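Local coordinates for tudor domain-containing protein 1 (Homo sapiens, PDB 5M9N) that binds arginine-methylated peptides through its Tudor domains and probably acts in the piRNA pathway that represses transposable elements during spermatogenesis, at residues Cys89-Ser94 with Val113-Val118; Ala106-Glu111 with Phe123-Leu128. One frame throughout, in Å; residues are numbered along the deposited sequence.

Contact 1 of 2, residues Cys89-Ser94 with Val113-Val118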
loop_
_atom_site.group_PDB
_atom_site.type_symbol
_atom_site.label_atom_id
_atom_site.label_comp_id
_atom_site.label_asym_id
_atom_site.label_seq_id
_atom_site.Cartn_x
_atom_site.Cartn_y
_atom_site.Cartn_z
ATOM N N CYS A 89 -9.531 -9.469 4.751
ATOM C CA CYS A 89 -9.321 -10.892 5.040
ATOM C C CYS A 89 -7.818 -11.181 4.912
ATOM O O CYS A 89 -7.034 -10.233 4.853
ATOM C CB CYS A 89 -10.155 -11.738 4.090
ATOM S SG CYS A 89 -9.717 -11.617 2.367
ATOM N N CYS A 90 -7.425 -12.449 4.930
ATOM C CA CYS A 90 -6.061 -12.907 4.604
ATOM C C CYS A 90 -6.072 -13.444 3.182
ATOM O O CYS A 90 -7.056 -14.075 2.749
ATOM C CB CYS A 90 -5.575 -13.960 5.593
ATOM S SG CYS A 90 -5.803 -13.546 7.325
ATOM N N ALA A 91 -5.039 -13.083 2.430
ATOM C CA ALA A 91 -4.796 -13.513 1.078
ATOM C C ALA A 91 -3.367 -14.052 0.962
ATOM O O ALA A 91 -2.415 -13.418 1.491
ATOM C CB ALA A 91 -4.970 -12.352 0.158
ATOM N N GLN A 92 -3.211 -15.193 0.273
ATOM C CA GLN A 92 -1.891 -15.786 0.059
ATOM C C GLN A 92 -1.308 -15.312 -1.277
ATOM O O GLN A 92 -1.811 -15.648 -2.362
ATOM C CB GLN A 92 -2.079 -17.308 0.074
ATOM C CG GLN A 92 -0.848 -18.117 0.202
ATOM C CD GLN A 92 -1.155 -19.593 0.291
ATOM O OE1 GLN A 92 -2.293 -20.055 0.053
ATOM N NE2 GLN A 92 -0.161 -20.337 0.563
ATOM N N PHE A 93 -0.297 -14.475 -1.191
ATOM C CA PHE A 93 0.327 -13.809 -2.331
ATOM C C PHE A 93 0.868 -14.819 -3.310
ATOM O O PHE A 93 1.446 -15.810 -2.905
ATOM C CB PHE A 93 1.443 -12.870 -1.776
ATOM C CG PHE A 93 2.149 -12.015 -2.805
ATOM C CD1 PHE A 93 1.481 -11.487 -3.911
ATOM C CD2 PHE A 93 3.471 -11.652 -2.592
ATOM C CE1 PHE A 93 2.133 -10.675 -4.819
ATOM C CE2 PHE A 93 4.135 -10.851 -3.495
ATOM C CZ PHE A 93 3.475 -10.349 -4.599
ATOM N N SER A 94 0.625 -14.611 -4.610
ATOM C CA SER A 94 1.003 -15.620 -5.574
ATOM C C SER A 94 2.526 -15.836 -5.651
ATOM O O SER A 94 2.951 -16.942 -5.920
ATOM C CB SER A 94 0.523 -15.296 -6.972
ATOM O OG SER A 94 0.994 -14.026 -7.306
ATOM N N VAL A 113 -11.232 -13.389 -6.803
ATOM C CA VAL A 113 -11.469 -12.042 -6.274
ATOM C C VAL A 113 -10.286 -11.121 -6.564
ATOM O O VAL A 113 -9.147 -11.565 -6.424
ATOM C CB VAL A 113 -11.702 -12.140 -4.773
ATOM C CG1 VAL A 113 -11.949 -10.804 -4.115
ATOM C CG2 VAL A 113 -12.878 -13.010 -4.460
ATOM N N LEU A 114 -10.554 -9.859 -6.895
ATOM C CA LEU A 114 -9.517 -8.816 -6.998
ATOM C C LEU A 114 -9.245 -8.341 -5.578
ATOM O O LEU A 114 -10.183 -7.978 -4.887
ATOM C CB LEU A 114 -10.001 -7.694 -7.871
ATOM C CG LEU A 114 -9.061 -6.517 -7.996
ATOM C CD1 LEU A 114 -7.791 -6.924 -8.712
ATOM C CD2 LEU A 114 -9.762 -5.392 -8.719
ATOM N N VAL A 115 -7.993 -8.480 -5.101
ATOM C CA VAL A 115 -7.685 -8.054 -3.746
ATOM C C VAL A 115 -6.532 -7.012 -3.738
ATOM O O VAL A 115 -5.680 -7.082 -4.596
ATOM C CB VAL A 115 -7.307 -9.212 -2.787
ATOM C CG1 VAL A 115 -8.452 -10.253 -2.666
ATOM C CG2 VAL A 115 -5.969 -9.883 -3.152
ATOM N N GLY A 116 -6.598 -6.057 -2.824
ATOM C CA GLY A 116 -5.494 -5.086 -2.583
ATOM C C GLY A 116 -4.750 -5.399 -1.306
ATOM O O GLY A 116 -5.376 -5.645 -0.257
ATOM N N TYR A 117 -3.424 -5.474 -1.390
ATOM C CA TYR A 117 -2.616 -5.791 -0.208
ATOM C C TYR A 117 -2.445 -4.545 0.599
ATOM O O TYR A 117 -1.724 -3.603 0.185
ATOM C CB TYR A 117 -1.287 -6.393 -0.603
ATOM C CG TYR A 117 -1.449 -7.768 -1.215
ATOM C CD1 TYR A 117 -1.759 -8.861 -0.434
ATOM C CD2 TYR A 117 -1.399 -7.954 -2.597
ATOM C CE1 TYR A 117 -1.925 -10.110 -0.985
ATOM C CE2 TYR A 117 -1.572 -9.195 -3.143
ATOM C CZ TYR A 117 -1.878 -10.283 -2.340
ATOM O OH TYR A 117 -2.017 -11.549 -2.906
ATOM N N VAL A 118 -3.138 -4.490 1.726
ATOM C CA VAL A 118 -3.303 -3.208 2.410
ATOM C C VAL A 118 -2.009 -2.708 3.127
ATOM O O VAL A 118 -1.884 -1.565 3.550
ATOM C CB VAL A 118 -4.405 -3.249 3.448
ATOM C CG1 VAL A 118 -5.741 -3.380 2.768
ATOM C CG2 VAL A 118 -4.181 -4.327 4.506
#
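A91 and F93 both pack against the long side chain of Y117. The methyl of A91 is a small bump that fits the notch between Y117 and V115. Its CB lies 4.0 Å from Y117 CE1 and 4.2 Å from V115 CG2. The two strands, 89-92 and 113-117, run at 98° to each other with no hydrogen bond between them. They belong to the strongly curved antiparallel sheet of the second Tudor domain, an SH3-like barrel, and meet through its interior. L131 also packs on A91 and V115.

Y117 reaches across to the end of the first strand. Its hydroxyl rests beside the F93 backbone, with OH 3.3 Å from F93 CA. F93 CG is anti to the backbone N (chi1 -176°), and its side chain crosses that of Y117 at about a right angle, with CD1 3.9 Å from Y117 CE2. The two rings are oblique, with planes at 67° and centroids 5.3 Å apart. Y117 OH probably hydrogen-bonds to E124, which would give the polar end of this largely apolar contact a partner. Both rings also pack on the modified side chain of the bound peptide, consistent with two walls of an aromatic cage for dimethylarginine.

Contact 2 of 2, residues Ala106-Glu111 with Phe123-Leu128; sequences AYASEE and FEILSL
The ring of Y107 meets L128 obliquely, with Y107 CE2 4.0 Å from L128 CD2. Both lie at the surface of the SH3-like barrel of Tudor 2. In the plane of the ring, at its edge, lies the backbone O of S109. The ring's hydroxyl is hydrogen-bonded to P83 O, which ties this end of the tyrosine to a loop. A second flat group at the contact is the carboxylate of E111. The E111 chain bends at chi2 (-63°), and OE1 lies 3.6 Å from L128 CD1.

Strands 99-109 and 123-127 are not neighbours in the antiparallel sheet, because strand 112-117 runs between them. The chain turns a corner at A108, and residues 109-111 swing round to meet the end of strand 123-127. S109 OG accepts a bond from E111 N at 3.3 Å, forming an ST turn.

L128 fills the space between Y107 and E111. Its side chain crosses each of theirs at about a right angle. One methyl, CD2, faces the tyrosine; the other, CD1, faces the glutamate. V113 and Y82 also touch L128. A separate apolar contact forms at the corner, where A108 CB is 3.8 Å from I125 CG2.

A single hydrogen bond joins the two backbones: L128 N donates to E111 O at 2.9 Å, nearly straight at 168°.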
loop_
_atom_site.group_PDB
_atom_site.type_symbol
_atom_site.label_atom_id
_atom_site.label_comp_id
_atom_site.label_asym_id
_atom_site.label_seq_id
_atom_site.Cartn_x
_atom_site.Cartn_y
_atom_site.Cartn_z
ATOM N N ALA A 106 -13.416 -6.618 -5.441
ATOM C CA ALA A 106 -14.376 -7.025 -6.473
ATOM C C ALA A 106 -14.239 -8.515 -6.675
ATOM O O ALA A 106 -13.137 -9.098 -6.515
ATOM C CB ALA A 106 -14.125 -6.287 -7.801
ATOM N N TYR A 107 -15.342 -9.167 -7.050
ATOM C CA TYR A 107 -15.210 -10.530 -7.523
ATOM C C TYR A 107 -14.875 -10.478 -9.003
ATOM O O TYR A 107 -15.542 -9.764 -9.787
ATOM C CB TYR A 107 -16.497 -11.347 -7.255
ATOM C CG TYR A 107 -16.515 -11.942 -5.896
ATOM C CD1 TYR A 107 -16.633 -11.141 -4.797
ATOM C CD2 TYR A 107 -16.421 -13.318 -5.710
ATOM C CE1 TYR A 107 -16.597 -11.668 -3.503
ATOM C CE2 TYR A 107 -16.417 -13.875 -4.440
ATOM C CZ TYR A 107 -16.485 -13.030 -3.324
ATOM O OH TYR A 107 -16.505 -13.565 -2.023
ATOM N N ALA A 108 -13.864 -11.238 -9.413
ATOM C CA ALA A 108 -13.527 -11.398 -10.846
ATOM C C ALA A 108 -14.332 -12.509 -11.546
ATOM O O ALA A 108 -14.507 -12.474 -12.752
ATOM C CB ALA A 108 -12.071 -11.676 -11.030
ATOM N N SER A 109 -14.717 -13.515 -10.796
ATOM C CA SER A 109 -15.646 -14.548 -11.280
ATOM C C SER A 109 -16.374 -15.035 -10.034
ATOM O O SER A 109 -16.230 -14.485 -8.926
ATOM C CB SER A 109 -14.834 -15.707 -11.931
ATOM O OG SER A 109 -13.904 -16.293 -10.979
ATOM N N GLU A 110 -17.063 -16.150 -10.168
ATOM C CA GLU A 110 -17.705 -16.755 -9.021
ATOM C C GLU A 110 -16.712 -17.293 -8.040
ATOM O O GLU A 110 -17.068 -17.410 -6.893
ATOM C CB GLU A 110 -18.647 -17.890 -9.440
ATOM C CG GLU A 110 -19.742 -17.430 -10.394
ATOM C CD GLU A 110 -20.887 -16.718 -9.707
ATOM O OE1 GLU A 110 -20.772 -16.345 -8.530
ATOM O OE2 GLU A 110 -21.975 -16.583 -10.339
ATOM N N GLU A 111 -15.528 -17.692 -8.499
ATOM C CA GLU A 111 -14.515 -18.315 -7.651
ATOM C C GLU A 111 -13.165 -17.542 -7.494
ATOM O O GLU A 111 -12.217 -18.098 -6.983
ATOM C CB GLU A 111 -14.264 -19.737 -8.190
ATOM C CG GLU A 111 -15.576 -20.552 -8.468
ATOM C CD GLU A 111 -16.439 -20.828 -7.209
ATOM O OE1 GLU A 111 -15.930 -20.673 -6.062
ATOM O OE2 GLU A 111 -17.649 -21.226 -7.351
ATOM N N PHE A 123 -1.814 -5.344 -5.802
ATOM C CA PHE A 123 -3.090 -6.002 -5.978
ATOM C C PHE A 123 -2.928 -7.210 -6.906
ATOM O O PHE A 123 -1.981 -7.304 -7.642
ATOM C CB PHE A 123 -4.126 -4.999 -6.465
ATOM C CG PHE A 123 -3.928 -4.574 -7.896
ATOM C CD1 PHE A 123 -4.338 -5.412 -8.958
ATOM C CD2 PHE A 123 -3.320 -3.358 -8.188
ATOM C CE1 PHE A 123 -4.075 -5.083 -10.255
ATOM C CE2 PHE A 123 -3.076 -3.003 -9.512
ATOM C CZ PHE A 123 -3.496 -3.847 -10.547
ATOM N N GLU A 124 -3.853 -8.167 -6.845
ATOM C CA GLU A 124 -3.937 -9.244 -7.820
ATOM C C GLU A 124 -5.310 -9.917 -7.754
ATOM O O GLU A 124 -6.094 -9.603 -6.885
ATOM C CB GLU A 124 -2.874 -10.316 -7.637
ATOM C CG GLU A 124 -2.908 -11.072 -6.337
ATOM C CD GLU A 124 -1.650 -11.961 -6.164
ATOM O OE1 GLU A 124 -1.041 -12.356 -7.172
ATOM O OE2 GLU A 124 -1.326 -12.277 -5.028
ATOM N N ILE A 125 -5.525 -10.849 -8.662
ATOM C CA ILE A 125 -6.732 -11.674 -8.669
ATOM C C ILE A 125 -6.377 -13.056 -8.212
ATOM O O ILE A 125 -5.455 -13.663 -8.730
ATOM C CB ILE A 125 -7.385 -11.680 -10.066
ATOM C CG1 ILE A 125 -7.910 -10.287 -10.345
ATOM C CG2 ILE A 125 -8.540 -12.693 -10.129
ATOM C CD1 ILE A 125 -8.230 -10.082 -11.815
ATOM N N LEU A 126 -7.093 -13.529 -7.213
ATOM C CA LEU A 126 -6.812 -14.779 -6.559
ATOM C C LEU A 126 -8.050 -15.676 -6.534
ATOM O O LEU A 126 -9.155 -15.209 -6.284
ATOM C CB LEU A 126 -6.384 -14.543 -5.127
ATOM C CG LEU A 126 -5.050 -13.816 -4.943
ATOM C CD1 LEU A 126 -4.743 -13.708 -3.458
ATOM C CD2 LEU A 126 -3.937 -14.582 -5.624
ATOM N N SER A 127 -7.788 -16.961 -6.747
ATOM C CA SER A 127 -8.681 -18.011 -6.339
ATOM C C SER A 127 -9.164 -17.822 -4.895
ATOM O O SER A 127 -8.364 -17.501 -3.997
ATOM C CB SER A 127 -7.920 -19.329 -6.458
ATOM O OG SER A 127 -8.739 -20.392 -6.017
ATOM N N LEU A 128 -10.445 -18.076 -4.640
ATOM C CA LEU A 128 -10.973 -18.155 -3.259
ATOM C C LEU A 128 -10.222 -19.117 -2.325
ATOM O O LEU A 128 -10.206 -18.913 -1.099
ATOM C CB LEU A 128 -12.478 -18.493 -3.258
ATOM C CG LEU A 128 -13.450 -17.487 -3.865
ATOM C CD1 LEU A 128 -14.866 -18.040 -3.815
ATOM C CD2 LEU A 128 -13.465 -16.201 -3.119
#

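Contact 1 and contact 2 have centres 9 Å apart in the same Tudor core. Strand 112-117 pairs with both strands of contact 2 and supplies one side of contact 1. E124 makes the direct connection between them. Its OE1 lies 2.6 Å from S94 OG, a probable hydrogen bond. Its OE2 is modelled 2.3 Å from Y117 OH, so a hydrogen bond is likely but the exact length is doubtful. E124 is thus second-shell to the site where F93 and Y117 pack on the modified peptide side chain. On the strand 99-109 side, V113 CG1 packs 3.2 Å from A106 O. Contact 1 is buried; contact 2 lies at the surface.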